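Pyruvate kinase (Cryptosporidium parvum, PDB 4DRS) probably catalyses the last step of glycolysis, interconverting phosphoenolpyruvate plus ADP and pyruvate plus ATP, with magnesium and potassium ions. Local coordinates at residues N76-G80 against K111-R116. Residues are numbered along the deposited sequence; the frame is centred on the assembly and turned at random.
Sequences NFSHG and KGPEIR. With ACT (acetate ion), chain H; ACT (acetate ion), chain G.
Two irregular loops meet here, closest at S78 and K111, whose CA atoms lie 4.4 Å apart. Residues 76-80 open with a type I beta turn from N76 to H79, closed by H79 N to N76 O (3.1 Å); N76 OD1 also accepts from S78 N (3.0 Å), an Asx turn. In 111-116, G112 has positive phi and P113 centres an inverse gamma turn, with E114 N bonded to G112 O (2.9 Å). These loops follow the neighbouring second and third strands of the TIM barrel, illustrating how such barrels assemble sites at the C-terminal ends of their strands: N76, H79 and R116 bind ADP in this protein, though none is bound here. S78 (chi1 m) donates from OG to E114 OE1 (2.8 Å), while E114 OE2 forms a salt bridge with R116 NE (2.6 Å), so one carboxylate links serine and arginine. H79 CE1 lies over a face of the R116 guanidinium, 3.7 Å from NH2. K111, all-trans, lays CB 3.6 Å from F77 O and reaches helix 215-226. Acetates receive weak hydrogen bonds from N76 ND2 (2.9 Å to O, chain G) and H79 ND1 (3.1 Å to OXT, chain H).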
ATOM      1  N   ASN A  76       6.313   7.423  45.481  1.00 39.36           N
ATOM      2  CA  ASN A  76       7.141   8.586  45.209  1.00 39.41           C
ATOM      3  C   ASN A  76       8.059   8.881  46.390  1.00 40.13           C
ATOM      4  O   ASN A  76       7.619   9.411  47.408  1.00 41.54           O
ATOM      5  CB  ASN A  76       6.264   9.800  44.896  1.00 40.03           C
ATOM      6  CG  ASN A  76       7.057  10.964  44.333  1.00 40.23           C
ATOM      7  OD1 ASN A  76       8.287  10.984  44.398  1.00 40.46           O
ATOM      8  ND2 ASN A  76       6.352  11.946  43.782  1.00 40.54           N
ATOM      9  N   PHE A  77       9.338   8.548  46.248  1.00 40.45           N
ATOM     10  CA  PHE A  77      10.299   8.736  47.343  1.00 40.86           C
ATOM     11  C   PHE A  77      10.796  10.181  47.488  1.00 42.14           C
ATOM     12  O   PHE A  77      11.739  10.455  48.229  1.00 42.71           O
ATOM     13  CB  PHE A  77      11.449   7.722  47.250  1.00 39.77           C
ATOM     14  CG  PHE A  77      11.186   6.434  48.001  1.00 39.01           C
ATOM     15  CD1 PHE A  77      12.094   5.972  48.950  1.00 39.20           C
ATOM     16  CD2 PHE A  77      10.027   5.689  47.770  1.00 37.91           C
ATOM     17  CE1 PHE A  77      11.859   4.791  49.645  1.00 39.43           C
ATOM     18  CE2 PHE A  77       9.783   4.512  48.468  1.00 38.08           C
ATOM     19  CZ  PHE A  77      10.701   4.060  49.404  1.00 38.85           C
ATOM     20  N   SER A  78      10.140  11.102  46.787  1.00 43.15           N
ATOM     21  CA  SER A  78      10.286  12.527  47.069  1.00 45.33           C
ATOM     22  C   SER A  78       9.526  12.889  48.347  1.00 47.87           C
ATOM     23  O   SER A  78       9.784  13.929  48.954  1.00 48.53           O
ATOM     24  CB  SER A  78       9.771  13.369  45.901  1.00 44.21           C
ATOM     25  OG  SER A  78      10.671  13.335  44.810  1.00 43.69           O
ATOM     26  N   HIS A  79       8.597  12.020  48.747  1.00 49.41           N
ATOM     27  CA  HIS A  79       7.733  12.265  49.904  1.00 52.26           C
ATOM     28  C   HIS A  79       7.775  11.128  50.883  1.00 53.73           C
ATOM     29  O   HIS A  79       8.235  10.035  50.554  1.00 52.74           O
ATOM     30  CB  HIS A  79       6.295  12.517  49.455  1.00 52.31           C
ATOM     31  CG  HIS A  79       6.166  13.585  48.393  1.00 53.27           C
ATOM     32  ND1 HIS A  79       6.530  14.865  48.602  1.00 54.31           N
ATOM     33  CD2 HIS A  79       5.701  13.519  47.080  1.00 52.76           C
ATOM     34  CE1 HIS A  79       6.312  15.580  47.483  1.00 54.35           C
ATOM     35  NE2 HIS A  79       5.803  14.756  46.554  1.00 53.10           N
ATOM     36  N   GLY A  80       7.303  11.388  52.100  1.00 57.34           N
ATOM     37  CA  GLY A  80       7.234  10.378  53.160  1.00 59.62           C
ATOM     38  C   GLY A  80       8.575  10.032  53.786  1.00 62.69           C
ATOM     39  O   GLY A  80       9.615  10.576  53.405  1.00 62.82           O
ATOM     40  N   LYS A 111      13.797   9.983  44.440  1.00 44.45           N
ATOM     41  CA  LYS A 111      13.791  11.420  44.680  1.00 46.46           C
ATOM     42  C   LYS A 111      14.637  12.147  43.623  1.00 45.82           C
ATOM     43  O   LYS A 111      14.201  13.144  43.056  1.00 45.93           O
ATOM     44  CB  LYS A 111      14.310  11.715  46.090  1.00 48.81           C
ATOM     45  CG  LYS A 111      14.246  13.178  46.493  1.00 52.16           C
ATOM     46  CD  LYS A 111      14.713  13.376  47.925  1.00 55.26           C
ATOM     47  CE  LYS A 111      14.643  14.842  48.326  1.00 57.37           C
ATOM     48  NZ  LYS A 111      14.771  15.006  49.803  1.00 60.62           N
ATOM     49  N   GLY A 112      15.837  11.637  43.362  1.00 45.19           N
ATOM     50  CA  GLY A 112      16.715  12.216  42.356  1.00 46.83           C
ATOM     51  C   GLY A 112      17.271  13.587  42.719  1.00 48.79           C
ATOM     52  O   GLY A 112      17.139  14.039  43.862  1.00 48.53           O
ATOM     53  N   PRO A 113      17.899  14.265  41.742  1.00 49.84           N
ATOM     54  CA  PRO A 113      18.573  15.537  41.995  1.00 52.69           C
ATOM     55  C   PRO A 113      17.607  16.721  42.041  1.00 55.87           C
ATOM     56  O   PRO A 113      17.668  17.602  41.182  1.00 58.55           O
ATOM     57  CB  PRO A 113      19.525  15.662  40.803  1.00 51.84           C
ATOM     58  CG  PRO A 113      18.841  14.933  39.699  1.00 50.70           C
ATOM     59  CD  PRO A 113      18.022  13.840  40.334  1.00 49.20           C
ATOM     60  N   GLU A 114      16.731  16.743  43.042  1.00 62.08           N
ATOM     61  CA  GLU A 114      15.777  17.836  43.200  1.00 62.11           C
ATOM     62  C   GLU A 114      16.194  18.819  44.291  1.00 60.53           C
ATOM     63  O   GLU A 114      16.921  18.464  45.217  1.00 60.80           O
ATOM     64  CB  GLU A 114      14.361  17.300  43.457  1.00 65.43           C
ATOM     65  CG  GLU A 114      14.194  16.479  44.727  1.00 67.72           C
ATOM     66  CD  GLU A 114      12.745  16.110  45.015  1.00 70.59           C
ATOM     67  OE1 GLU A 114      12.019  15.683  44.089  1.00 71.72           O
ATOM     68  OE2 GLU A 114      12.330  16.238  46.184  1.00 71.88           O
ATOM     69  N   ILE A 115      15.737  20.060  44.155  1.00 60.98           N
ATOM     70  CA  ILE A 115      15.954  21.092  45.163  1.00 60.79           C
ATOM     71  C   ILE A 115      14.612  21.434  45.802  1.00 62.57           C
ATOM     72  O   ILE A 115      13.644  21.749  45.103  1.00 62.56           O
ATOM     73  CB  ILE A 115      16.580  22.372  44.559  1.00 59.56           C
ATOM     74  CG1 ILE A 115      17.835  22.034  43.745  1.00 59.89           C
ATOM     75  CG2 ILE A 115      16.909  23.376  45.658  1.00 58.00           C
ATOM     76  CD1 ILE A 115      18.205  23.085  42.716  1.00 59.50           C
ATOM     77  N   ARG A 116      14.555  21.363  47.128  1.00 64.63           N
ATOM     78  CA  ARG A 116      13.331  21.704  47.846  1.00 69.74           C
ATOM     79  C   ARG A 116      13.562  22.775  48.908  1.00 71.03           C
ATOM     80  O   ARG A 116      14.689  22.965  49.380  1.00 71.02           O
ATOM     81  CB  ARG A 116      12.679  20.452  48.452  1.00 71.45           C
ATOM     82  CG  ARG A 116      12.049  19.527  47.419  1.00 72.49           C
ATOM     83  CD  ARG A 116      10.962  18.649  48.022  1.00 75.23           C
ATOM     84  NE  ARG A 116      10.368  17.742  47.035  1.00 77.19           N
ATOM     85  CZ  ARG A 116       9.371  18.058  46.208  1.00 77.50           C
ATOM     86  NH1 ARG A 116       8.832  19.270  46.226  1.00 75.81           N
ATOM     87  NH2 ARG A 116       8.911  17.154  45.355  1.00 79.60           N
TER
HETATM   88  C   ACT H 606       6.334  15.001  52.263  1.00 70.07           C
HETATM   89  O   ACT H 606       7.583  14.968  52.218  1.00 70.18           O
HETATM   90  OXT ACT H 606       5.662  15.729  51.500  1.00 68.48           O
HETATM   91  CH3 ACT H 606       5.623  14.139  53.263  1.00 68.64           C
HETATM   92  C   ACT G 605       2.938  12.584  43.028  1.00 67.15           C
HETATM   93  O   ACT G 605       3.966  12.709  42.332  1.00 68.66           O
HETATM   94  OXT ACT G 605       1.804  12.743  42.541  1.00 66.48           O
HETATM   95  CH3 ACT G 605       3.049  12.231  44.486  1.00 64.98           C